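Local coordinates for oxysterol-binding protein homolog 3 (Saccharomyces cerevisiae, PDB 4INQ) that carries various lipids, among them sterols and phospholipids, between membranes through the cytosol in a hydrophobic pocket, in phosphoinositide-coupled non-vesicular transfer, at residues 182-187 and 197-202. Numbering follows the deposited sequence.
Sequences EGILRL and EWTQPT
Leu185 and Trp198 pair as antiparallel, hydrogen-bonded neighbours, and their two backbone bonds are unequal. Leu185 N donates to Trp198 O at 2.8 Å, nearly straight (172° at the hydrogen). The return bond, from Trp198 N to Leu185 O, is weak at 3.4 Å. Leu185 O also receives a CA-H...O contact from Glu197 CA. Beyond this pair the two chains diverge and water takes over: a single molecule donates to Gly183 O (2.7 Å) and accepts from Gln200 N (3.1 Å), bridging two backbone groups that do not meet directly. Thr199 OG1 adds a weak bond to the same Gly183 O. The side-chain oxygen of buried Gln200, OE1, is satisfied by Thr78.

On one face of the hairpin, Leu185 lays CB over the six-membered ring of Trp198, 4.2 Å from its centroid, a CH-pi contact. CG of Trp198 lies between the backbone N and the carbonyl carbon (chi1 74°), which brings the indole back beneath Leu185, while CZ3 meets Leu187 CB. Were Trp198 an alanine, Leu185 would probably lose the ring under its CB, and a gap would be likely to open toward Val98 and Phe101 of helix 95-104. On the other face, Arg186 NH1 and Glu197 OE2 form a salt bridge; OE2 lies at the guanidinium edge near its plane, the carboxylate itself turned 42° from it, though the place of NH1 is less sure. Arg186 NH2 has a second, long and weak partner in Glu371.

The arrangement is a beta hairpin, strands 177-189 and 195-198, within the antiparallel, barrel-like beta structure of the lipid-carrying OSBP-related domain.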
loop_
_atom_site.group_PDB
_atom_site.type_symbol
_atom_site.label_atom_id
_atom_site.label_comp_id
_atom_site.label_asym_id
_atom_site.label_seq_id
_atom_site.Cartn_x
_atom_site.Cartn_y
_atom_site.Cartn_z
ATOM N N GLU A 182 -5.208 -1.520 9.550
ATOM C CA GLU A 182 -5.574 -0.767 10.738
ATOM C C GLU A 182 -4.799 0.532 10.783
ATOM O O GLU A 182 -3.572 0.533 10.755
ATOM C CB GLU A 182 -5.288 -1.597 11.983
ATOM C CG GLU A 182 -5.874 -2.988 11.903
ATOM C CD GLU A 182 -5.688 -3.771 13.181
ATOM O OE1 GLU A 182 -4.584 -3.700 13.765
ATOM O OE2 GLU A 182 -6.641 -4.464 13.595
ATOM N N GLY A 183 -5.514 1.646 10.840
ATOM C CA GLY A 183 -4.843 2.929 10.886
ATOM C C GLY A 183 -5.572 3.982 10.085
ATOM O O GLY A 183 -6.324 3.666 9.164
ATOM N N ILE A 184 -5.336 5.240 10.435
ATOM C CA ILE A 184 -5.977 6.357 9.770
ATOM C C ILE A 184 -5.032 7.032 8.787
ATOM O O ILE A 184 -3.883 7.311 9.118
ATOM C CB ILE A 184 -6.434 7.445 10.802
ATOM C CG1 ILE A 184 -7.596 6.936 11.664
ATOM C CG2 ILE A 184 -6.863 8.711 10.069
ATOM C CD1 ILE A 184 -7.215 5.868 12.664
ATOM N N LEU A 185 -5.505 7.282 7.571
ATOM C CA LEU A 185 -4.681 8.000 6.617
ATOM C C LEU A 185 -5.032 9.446 6.905
ATOM O O LEU A 185 -6.210 9.804 6.955
ATOM C CB LEU A 185 -5.035 7.653 5.164
ATOM C CG LEU A 185 -4.541 6.293 4.666
ATOM C CD1 LEU A 185 -5.585 5.230 4.987
ATOM C CD2 LEU A 185 -4.295 6.346 3.167
ATOM N N ARG A 186 -4.021 10.276 7.122
ATOM C CA ARG A 186 -4.277 11.667 7.425
ATOM C C ARG A 186 -3.788 12.573 6.315
ATOM O O ARG A 186 -2.593 12.858 6.206
ATOM C CB ARG A 186 -3.617 12.038 8.755
ATOM C CG ARG A 186 -4.103 11.180 9.924
ATOM C CD ARG A 186 -3.653 11.729 11.276
ATOM N NE ARG A 186 -4.004 10.817 12.365
ATOM C CZ ARG A 186 -5.249 10.506 12.711
ATOM N NH1 ARG A 186 -6.269 11.043 12.059
ATOM N NH2 ARG A 186 -5.477 9.638 13.690
ATOM N N LEU A 187 -4.718 13.021 5.481
ATOM C CA LEU A 187 -4.374 13.904 4.380
ATOM C C LEU A 187 -4.486 15.361 4.810
ATOM O O LEU A 187 -5.381 15.730 5.568
ATOM C CB LEU A 187 -5.293 13.654 3.178
ATOM C CG LEU A 187 -5.150 14.665 2.032
ATOM C CD1 LEU A 187 -3.747 14.589 1.458
ATOM C CD2 LEU A 187 -6.183 14.383 0.943
ATOM N N GLU A 197 -9.489 12.564 6.716
ATOM C CA GLU A 197 -9.083 11.325 7.354
ATOM C C GLU A 197 -10.011 10.196 6.940
ATOM O O GLU A 197 -11.173 10.422 6.600
ATOM C CB GLU A 197 -9.099 11.484 8.884
ATOM C CG GLU A 197 -8.502 12.812 9.357
ATOM C CD GLU A 197 -8.134 12.826 10.833
ATOM O OE1 GLU A 197 -8.931 12.343 11.667
ATOM O OE2 GLU A 197 -7.040 13.337 11.158
ATOM N N TRP A 198 -9.481 8.980 6.952
ATOM C CA TRP A 198 -10.259 7.812 6.596
ATOM C C TRP A 198 -9.409 6.585 6.815
ATOM O O TRP A 198 -8.187 6.666 6.869
ATOM C CB TRP A 198 -10.713 7.880 5.132
ATOM C CG TRP A 198 -9.637 7.611 4.097
ATOM C CD1 TRP A 198 -9.258 6.394 3.590
ATOM C CD2 TRP A 198 -8.821 8.587 3.434
ATOM N NE1 TRP A 198 -8.258 6.556 2.652
ATOM C CE2 TRP A 198 -7.974 7.891 2.539
ATOM C CE3 TRP A 198 -8.726 9.982 3.510
ATOM C CZ2 TRP A 198 -7.047 8.543 1.729
ATOM C CZ3 TRP A 198 -7.804 10.631 2.702
ATOM C CH2 TRP A 198 -6.976 9.910 1.821
ATOM N N THR A 199 -10.068 5.450 6.961
ATOM C CA THR A 199 -9.377 4.194 7.138
ATOM C C THR A 199 -9.662 3.442 5.854
ATOM O O THR A 199 -10.765 3.533 5.314
ATOM C CB THR A 199 -9.942 3.401 8.331
ATOM O OG1 THR A 199 -9.704 4.134 9.539
ATOM C CG2 THR A 199 -9.273 2.037 8.440
ATOM N N GLN A 200 -8.675 2.723 5.339
ATOM C CA GLN A 200 -8.913 1.974 4.123
ATOM C C GLN A 200 -9.978 0.936 4.416
ATOM O O GLN A 200 -10.036 0.389 5.518
ATOM C CB GLN A 200 -7.620 1.329 3.621
ATOM C CG GLN A 200 -6.780 2.330 2.840
ATOM C CD GLN A 200 -5.571 1.717 2.171
ATOM O OE1 GLN A 200 -4.884 2.377 1.393
ATOM N NE2 GLN A 200 -5.300 0.457 2.477
ATOM N N PRO A 201 -10.862 0.677 3.438
ATOM C CA PRO A 201 -11.939 -0.298 3.597
ATOM C C PRO A 201 -11.510 -1.749 3.690
ATOM O O PRO A 201 -10.470 -2.149 3.167
ATOM C CB PRO A 201 -12.822 -0.033 2.384
ATOM C CG PRO A 201 -11.860 0.481 1.363
ATOM C CD PRO A 201 -11.007 1.411 2.169
ATOM N N THR A 202 -12.340 -2.535 4.363
ATOM C CA THR A 202 -12.097 -3.953 4.533
ATOM C C THR A 202 -12.263 -4.643 3.186
ATOM O O THR A 202 -13.099 -4.243 2.376
ATOM C CB THR A 202 -13.116 -4.564 5.513
ATOM O OG1 THR A 202 -13.117 -3.809 6.732
ATOM C CG2 THR A 202 -12.777 -6.017 5.805
HETATM O O HOH W 1 -6.209 1.958 7.138
#